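Local coordinates for probable thioesterase (PDB 1Z54), which probably hydrolyses fatty acyl-CoA thioesters, as a member of the 4-hydroxybenzoyl-CoA thioesterase family with a hot-dog fold, at residues A31-F36 and T105-Q110. Residues are numbered along the deposited sequence; the frame is centred on the assembly and turned at random.
Sequences AARVDF and TRHLCQ
R33 reaches from helix 24-39 to strand 98-111 and meets H107 and T105, and this single long side chain makes every contact between 31-36 and 105-110. Its aliphatic part runs straight outward from the helix, with CG anti to the backbone N (chi1 176°), and then bends at chi3 (62°), which brings CZ to the edge of the H107 imidazole, in its plane. NE2 of H107 in turn lies over one face of the guanidinium, near its rim, 3.0 Å from NE of R33. With the planes 54° apart this is no parallel stack, and the poor angle at R33 NE rules out a hydrogen bond to H107 NE2 despite the short distance. Van der Waals packing adds to the approach, CD of R33 lying 3.4 Å from CE1 of H107. An arginine suits the place because it is long enough to span the gap with NH1 still available for Y91.

No hydrogen bond runs directly between 31-36 and 105-110; Y91 bridges them. NH1 of R33 stands 3.5 Å from OG1 of T105, and both atoms hydrogen-bond to the Y91 hydroxyl; a small hydroxyl residue suits T105 because its oxygen can meet that phenol in a buried place. NH2 of R33 bonds a glycerol, probably from the crystallisation liquor. The flat ring of H107 suits its site by taking the arginine at NE2 and F89 nearly at right angles, while ND1 makes a weak bond to the carbonyl O of T105 (3.3 Å). A leucine in place of R33 would probably leave the Y91 hydroxyl without its guanidinium partner and H107 without the group that packs across NE2.

Alternate residues T105 and H107 face helix 24-39, the long helix wrapped by the antiparallel sheet, the arrangement that defines the hot-dog fold of this thioesterase family.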
loop_
_atom_site.group_PDB
_atom_site.type_symbol
_atom_site.label_atom_id
_atom_site.label_comp_id
_atom_site.label_asym_id
_atom_site.label_seq_id
_atom_site.Cartn_x
_atom_site.Cartn_y
_atom_site.Cartn_z
ATOM N N ALA A 31 -12.735 3.767 2.331
ATOM C CA ALA A 31 -13.606 3.364 1.233
ATOM C C ALA A 31 -15.069 3.461 1.670
ATOM O O ALA A 31 -15.908 3.971 0.924
ATOM C CB ALA A 31 -13.274 1.937 0.798
ATOM N N ALA A 32 -15.359 2.986 2.883
ATOM C CA ALA A 32 -16.716 3.016 3.429
ATOM C C ALA A 32 -17.163 4.452 3.652
ATOM O O ALA A 32 -18.298 4.813 3.339
ATOM C CB ALA A 32 -16.770 2.245 4.741
ATOM N N ARG A 33 -16.270 5.269 4.206
ATOM C CA ARG A 33 -16.577 6.675 4.445
ATOM C C ARG A 33 -16.918 7.360 3.108
ATOM O O ARG A 33 -17.913 8.088 2.992
ATOM C CB ARG A 33 -15.372 7.363 5.114
ATOM C CG ARG A 33 -15.546 8.861 5.327
ATOM C CD ARG A 33 -14.449 9.495 6.200
ATOM N NE ARG A 33 -13.082 9.421 5.663
ATOM C CZ ARG A 33 -12.195 8.477 5.976
ATOM N NH1 ARG A 33 -12.517 7.505 6.821
ATOM N NH2 ARG A 33 -10.964 8.519 5.477
ATOM N N VAL A 34 -16.092 7.105 2.097
ATOM C CA VAL A 34 -16.281 7.677 0.770
ATOM C C VAL A 34 -17.622 7.242 0.149
ATOM O O VAL A 34 -18.323 8.036 -0.487
ATOM C CB VAL A 34 -15.104 7.261 -0.154
ATOM C CG1 VAL A 34 -15.498 7.402 -1.609
ATOM C CG2 VAL A 34 -13.875 8.118 0.164
ATOM N N ASP A 35 -17.960 5.974 0.331
ATOM C CA ASP A 35 -19.203 5.419 -0.190
ATOM C C ASP A 35 -20.383 6.092 0.531
ATOM O O ASP A 35 -21.383 6.457 -0.089
ATOM C CB ASP A 35 -19.201 3.903 0.038
ATOM C CG ASP A 35 -20.403 3.206 -0.578
ATOM O OD1 ASP A 35 -20.815 3.576 -1.695
ATOM O OD2 ASP A 35 -20.922 2.268 0.054
ATOM N N PHE A 36 -20.243 6.266 1.841
ATOM C CA PHE A 36 -21.269 6.906 2.669
ATOM C C PHE A 36 -21.546 8.314 2.136
ATOM O O PHE A 36 -22.697 8.675 1.858
ATOM C CB PHE A 36 -20.770 6.956 4.118
ATOM C CG PHE A 36 -21.694 7.659 5.080
ATOM C CD1 PHE A 36 -21.710 9.045 5.169
ATOM C CD2 PHE A 36 -22.511 6.924 5.938
ATOM C CE1 PHE A 36 -22.521 9.691 6.102
ATOM C CE2 PHE A 36 -23.330 7.559 6.879
ATOM C CZ PHE A 36 -23.336 8.942 6.963
ATOM N N THR A 105 -13.026 7.639 12.876
ATOM C CA THR A 105 -12.123 8.602 12.288
ATOM C C THR A 105 -12.699 9.969 12.585
ATOM O O THR A 105 -13.871 10.249 12.304
ATOM C CB THR A 105 -11.982 8.440 10.757
ATOM O OG1 THR A 105 -13.278 8.418 10.156
ATOM C CG2 THR A 105 -11.224 7.163 10.415
ATOM N N ARG A 106 -11.869 10.805 13.190
ATOM C CA ARG A 106 -12.250 12.160 13.531
ATOM C C ARG A 106 -11.703 13.032 12.410
ATOM O O ARG A 106 -10.557 12.866 11.993
ATOM C CB ARG A 106 -11.610 12.552 14.865
ATOM C CG ARG A 106 -12.033 13.895 15.406
ATOM C CD ARG A 106 -12.839 13.703 16.675
ATOM N NE ARG A 106 -12.119 12.889 17.654
ATOM C CZ ARG A 106 -12.679 12.370 18.744
ATOM N NH1 ARG A 106 -11.954 11.640 19.585
ATOM N NH2 ARG A 106 -13.967 12.579 18.993
ATOM N N HIS A 107 -12.519 13.953 11.912
ATOM C CA HIS A 107 -12.079 14.830 10.837
ATOM C C HIS A 107 -12.309 16.301 11.142
ATOM O O HIS A 107 -13.176 16.665 11.933
ATOM C CB HIS A 107 -12.836 14.534 9.539
ATOM C CG HIS A 107 -12.673 13.140 9.025
ATOM N ND1 HIS A 107 -13.282 12.052 9.612
ATOM C CD2 HIS A 107 -12.012 12.665 7.942
ATOM C CE1 HIS A 107 -13.008 10.967 8.910
ATOM N NE2 HIS A 107 -12.239 11.311 7.891
ATOM N N LEU A 108 -11.512 17.143 10.501
ATOM C CA LEU A 108 -11.677 18.580 10.600
ATOM C C LEU A 108 -12.045 18.902 9.161
ATOM O O LEU A 108 -11.957 18.028 8.290
ATOM C CB LEU A 108 -10.367 19.282 10.973
ATOM C CG LEU A 108 -9.980 19.312 12.454
ATOM C CD1 LEU A 108 -8.694 20.117 12.600
ATOM C CD2 LEU A 108 -11.096 19.941 13.294
ATOM N N CYS A 109 -12.472 20.129 8.897
ATOM C CA CYS A 109 -12.821 20.494 7.535
ATOM C C CYS A 109 -11.838 21.537 7.050
ATOM O O CYS A 109 -11.607 22.545 7.718
ATOM C CB CYS A 109 -14.249 21.042 7.451
ATOM S SG CYS A 109 -14.750 21.525 5.764
ATOM N N GLN A 110 -11.245 21.282 5.892
ATOM C CA GLN A 110 -10.279 22.209 5.327
ATOM C C GLN A 110 -10.804 22.789 4.022
ATOM O O GLN A 110 -11.233 22.060 3.130
ATOM C CB GLN A 110 -8.952 21.492 5.081
ATOM C CG GLN A 110 -7.812 22.394 4.638
ATOM C CD GLN A 110 -6.510 21.629 4.474
ATOM O OE1 GLN A 110 -6.051 20.957 5.399
ATOM N NE2 GLN A 110 -5.908 21.731 3.296
#